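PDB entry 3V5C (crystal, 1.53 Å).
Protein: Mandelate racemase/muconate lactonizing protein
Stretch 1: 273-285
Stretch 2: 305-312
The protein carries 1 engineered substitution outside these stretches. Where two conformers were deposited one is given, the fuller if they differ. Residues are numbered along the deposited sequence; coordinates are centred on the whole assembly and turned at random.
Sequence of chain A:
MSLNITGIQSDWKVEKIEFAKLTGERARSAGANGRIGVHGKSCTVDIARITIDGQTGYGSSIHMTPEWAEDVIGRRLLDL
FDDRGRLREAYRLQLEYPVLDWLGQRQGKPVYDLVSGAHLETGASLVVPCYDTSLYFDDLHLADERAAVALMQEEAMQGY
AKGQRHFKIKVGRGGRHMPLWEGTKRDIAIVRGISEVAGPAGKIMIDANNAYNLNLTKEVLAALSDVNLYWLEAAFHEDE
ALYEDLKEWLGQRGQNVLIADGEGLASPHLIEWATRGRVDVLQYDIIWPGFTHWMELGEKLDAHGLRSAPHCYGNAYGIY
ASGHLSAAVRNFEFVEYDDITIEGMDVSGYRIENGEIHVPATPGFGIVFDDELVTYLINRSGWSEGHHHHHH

Stretch 1 273-285: WATRGRVDVLQYD
Stretch 2 305-312: GLRSAPHC

Two short parallel strands, 281-282 and 307-308, carry this contact, each reached from a helix that ends in a Schellman turn. Gly-277 (phi/psi 95/8) and Gly-305 (75/22) make those turns; at Gly-277 a CB would jam against the preceding carbonyl O.

Register pairs Val-281 with Arg-307 (CA to CA 4.6 Å) and Leu-282 with Ser-308 (CA to CA 5.2 Å). The hydrogen-bond ladder runs Arg-307 N to Asp-280 O, 3.0 Å; Leu-282 N to Arg-307 O, 2.9 Å; Ala-309 N to Leu-282 O, 3.0 Å. A water donates to Asp-280 O and Gly-305 O, both 3.1 Å away, bridging the ladder's start.

Leu-306 (chi1 m, chi2 t) has the largest covered area. It points toward the first stretch, its CD1 3.7 Å from Ala-274 CB and its CD2 3.5 Å from Val-279 O; the short alanine leaves room for these methyls beside the helix end. Leu-282, m/m, brings CD2 within 4.3 Å of Leu-306 CB.

Val-281 and Arg-307 share the other sheet face. Val-281, chi1 t, sets CG1 3.5 Å from Ala-309 CB and CG2 3.8 Å from Arg-307 CD. Arg-307, m/t/t with chi4 -95°, thus lays aliphatic chain beside valine while its guanidinium reaches partners elsewhere in the structure.

Beyond the strands, Gln-283 (-130/35) and Pro-310 (-56/130) lead to a single bridge, Asp-285 with His-311, CA to CA 4.2 Å. His-311 N donates to Tyr-284 O at 3.1 Å and weakly to Gln-283 O at 3.4 Å. The side chains lock this end: His-311 (chi1 t, chi2 -86°) points toward the first stretch, and Asp-285 (chi1 t, chi2 89°) starts sideways but brings OD1 to the ring edge, where His-311 ND1 donates to Asp-285 OD1 at 2.7 Å, 163°. In all, 612 Å² is buried.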

# COMPACT_ATOMS: atom_id res chain seq x y z
N TRP A 273 -6.67 19.10 7.93
CA TRP A 273 -5.41 19.80 7.69
C TRP A 273 -5.01 19.76 6.21
O TRP A 273 -4.54 20.75 5.66
CB TRP A 273 -4.29 19.18 8.53
CG TRP A 273 -4.57 19.23 10.00
CD1 TRP A 273 -5.53 19.98 10.63
CD2 TRP A 273 -3.91 18.48 11.03
NE1 TRP A 273 -5.50 19.74 11.99
CE2 TRP A 273 -4.50 18.83 12.25
CE3 TRP A 273 -2.84 17.57 11.03
CZ2 TRP A 273 -4.08 18.29 13.47
CZ3 TRP A 273 -2.44 17.01 12.23
CH2 TRP A 273 -3.04 17.39 13.44
N ALA A 274 -5.21 18.62 5.57
CA ALA A 274 -4.90 18.49 4.16
C ALA A 274 -5.75 19.43 3.29
O ALA A 274 -5.23 20.09 2.39
CB ALA A 274 -5.05 17.04 3.69
N THR A 275 -7.05 19.48 3.58
CA THR A 275 -7.93 20.38 2.83
C THR A 275 -7.54 21.84 3.04
O THR A 275 -7.86 22.69 2.22
CB THR A 275 -9.43 20.18 3.17
OG1 THR A 275 -9.71 20.68 4.48
CG2 THR A 275 -9.82 18.72 3.08
N ARG A 276 -6.84 22.14 4.14
CA ARG A 276 -6.35 23.50 4.34
C ARG A 276 -4.95 23.75 3.76
O ARG A 276 -4.37 24.83 3.93
CB ARG A 276 -6.42 23.90 5.82
CG ARG A 276 -7.84 24.10 6.33
CD ARG A 276 -7.86 24.90 7.63
NE ARG A 276 -7.44 24.11 8.79
CZ ARG A 276 -8.26 23.41 9.56
NH1 ARG A 276 -9.56 23.35 9.27
NH2 ARG A 276 -7.78 22.74 10.60
N GLY A 277 -4.40 22.75 3.07
CA GLY A 277 -3.16 22.92 2.34
C GLY A 277 -1.88 22.51 3.04
O GLY A 277 -0.80 22.74 2.51
N ARG A 278 -1.99 21.88 4.21
CA ARG A 278 -0.80 21.54 4.99
C ARG A 278 -0.20 20.18 4.63
O ARG A 278 0.98 19.92 4.93
CB ARG A 278 -1.11 21.58 6.50
CG ARG A 278 -1.32 22.98 7.10
CD ARG A 278 -2.65 23.57 6.67
NE ARG A 278 -3.10 24.67 7.52
CZ ARG A 278 -2.93 25.96 7.24
NH1 ARG A 278 -2.27 26.34 6.16
NH2 ARG A 278 -3.41 26.88 8.08
N VAL A 279 -1.00 19.33 3.97
CA VAL A 279 -0.59 17.98 3.61
C VAL A 279 -1.14 17.69 2.22
O VAL A 279 -2.28 18.06 1.92
CB VAL A 279 -1.11 16.93 4.63
CG1 VAL A 279 -0.85 15.51 4.15
CG2 VAL A 279 -0.50 17.15 6.03
N ASP A 280 -0.34 17.07 1.34
CA ASP A 280 -0.72 16.91 -0.06
C ASP A 280 -1.15 15.50 -0.45
O ASP A 280 -1.97 15.33 -1.34
CB ASP A 280 0.47 17.30 -0.95
CG ASP A 280 0.95 18.69 -0.65
OD1 ASP A 280 0.14 19.64 -0.76
OD2 ASP A 280 2.13 18.84 -0.27
N VAL A 281 -0.57 14.50 0.22
CA VAL A 281 -0.73 13.11 -0.17
C VAL A 281 -1.14 12.33 1.07
O VAL A 281 -0.49 12.42 2.11
CB VAL A 281 0.61 12.52 -0.65
CG1 VAL A 281 0.46 11.05 -0.99
CG2 VAL A 281 1.14 13.30 -1.86
N LEU A 282 -2.24 11.60 0.97
CA LEU A 282 -2.78 10.86 2.11
C LEU A 282 -2.48 9.37 1.97
O LEU A 282 -2.65 8.79 0.89
CB LEU A 282 -4.29 11.07 2.24
CG LEU A 282 -4.76 12.41 2.81
CD1 LEU A 282 -4.14 12.67 4.19
CD2 LEU A 282 -4.47 13.55 1.85
N GLN A 283 -2.08 8.74 3.07
CA GLN A 283 -1.49 7.41 2.98
C GLN A 283 -2.10 6.39 3.91
O GLN A 283 -1.40 5.50 4.38
CB GLN A 283 0.03 7.51 3.22
CG GLN A 283 0.72 8.49 2.27
CD GLN A 283 2.21 8.57 2.53
OE1 GLN A 283 2.64 8.96 3.61
NE2 GLN A 283 3.01 8.17 1.54
N TYR A 284 -3.40 6.50 4.16
CA TYR A 284 -4.10 5.43 4.87
C TYR A 284 -3.82 4.08 4.22
O TYR A 284 -3.69 3.95 3.01
CB TYR A 284 -5.61 5.71 4.95
CG TYR A 284 -5.86 7.04 5.60
CD1 TYR A 284 -5.95 7.14 6.97
CD2 TYR A 284 -5.96 8.20 4.84
CE1 TYR A 284 -6.15 8.37 7.59
CE2 TYR A 284 -6.16 9.43 5.44
CZ TYR A 284 -6.25 9.51 6.81
OH TYR A 284 -6.46 10.74 7.40
N ASP A 285 -3.71 3.06 5.06
CA ASP A 285 -3.30 1.73 4.62
C ASP A 285 -4.40 1.01 3.81
O ASP A 285 -5.60 1.18 4.07
CB ASP A 285 -2.89 0.92 5.86
CG ASP A 285 -2.40 -0.49 5.54
OD1 ASP A 285 -1.18 -0.66 5.30
OD2 ASP A 285 -3.21 -1.44 5.63
N GLY A 305 -8.75 18.09 -4.63
CA GLY A 305 -7.52 18.16 -5.40
C GLY A 305 -6.37 17.54 -4.62
O GLY A 305 -5.20 17.82 -4.90
N LEU A 306 -6.70 16.67 -3.67
CA LEU A 306 -5.68 16.01 -2.87
C LEU A 306 -5.30 14.66 -3.49
O LEU A 306 -6.06 14.10 -4.29
CB LEU A 306 -6.17 15.83 -1.44
CG LEU A 306 -6.33 17.14 -0.66
CD1 LEU A 306 -7.10 16.89 0.64
CD2 LEU A 306 -4.96 17.78 -0.38
N ARG A 307 -4.13 14.14 -3.11
CA ARG A 307 -3.58 12.95 -3.74
C ARG A 307 -3.68 11.74 -2.82
O ARG A 307 -3.57 11.86 -1.61
CB ARG A 307 -2.11 13.18 -4.10
CG ARG A 307 -1.90 14.31 -5.10
CD ARG A 307 -0.50 14.85 -4.95
NE ARG A 307 -0.30 16.06 -5.73
CZ ARG A 307 0.21 16.08 -6.95
NH1 ARG A 307 0.55 14.95 -7.55
NH2 ARG A 307 0.37 17.24 -7.58
N SER A 308 -3.86 10.57 -3.43
CA SER A 308 -4.02 9.31 -2.72
C SER A 308 -2.81 8.41 -2.98
O SER A 308 -2.48 8.13 -4.13
CB SER A 308 -5.28 8.59 -3.23
OG SER A 308 -6.47 9.29 -2.88
N ALA A 309 -2.19 7.93 -1.91
CA ALA A 309 -1.10 6.98 -2.02
C ALA A 309 -1.21 5.98 -0.89
O ALA A 309 -0.56 6.12 0.13
CB ALA A 309 0.26 7.69 -1.97
N PRO A 310 -2.07 4.98 -1.06
CA PRO A 310 -2.35 4.02 0.00
C PRO A 310 -1.10 3.34 0.51
O PRO A 310 -0.29 2.85 -0.28
CB PRO A 310 -3.26 2.99 -0.67
CG PRO A 310 -3.93 3.77 -1.76
CD PRO A 310 -2.86 4.71 -2.27
N HIS A 311 -0.93 3.33 1.82
CA HIS A 311 0.20 2.63 2.40
C HIS A 311 0.06 1.13 2.22
O HIS A 311 -1.04 0.55 2.33
CB HIS A 311 0.33 2.98 3.89
CG HIS A 311 1.33 2.15 4.62
ND1 HIS A 311 1.03 0.93 5.17
CD2 HIS A 311 2.64 2.37 4.89
CE1 HIS A 311 2.10 0.43 5.75
NE2 HIS A 311 3.09 1.28 5.60
N CYS A 312 1.17 0.48 1.93
CA CYS A 312 1.18 -0.96 1.93
C CYS A 312 2.57 -1.41 2.31
O CYS A 312 3.53 -1.15 1.59
CB CYS A 312 0.81 -1.53 0.57
SG CYS A 312 0.73 -3.33 0.62
O HOH W 1 -2.36 17.38 -3.64
O HOH W 2 2.70 5.59 -0.39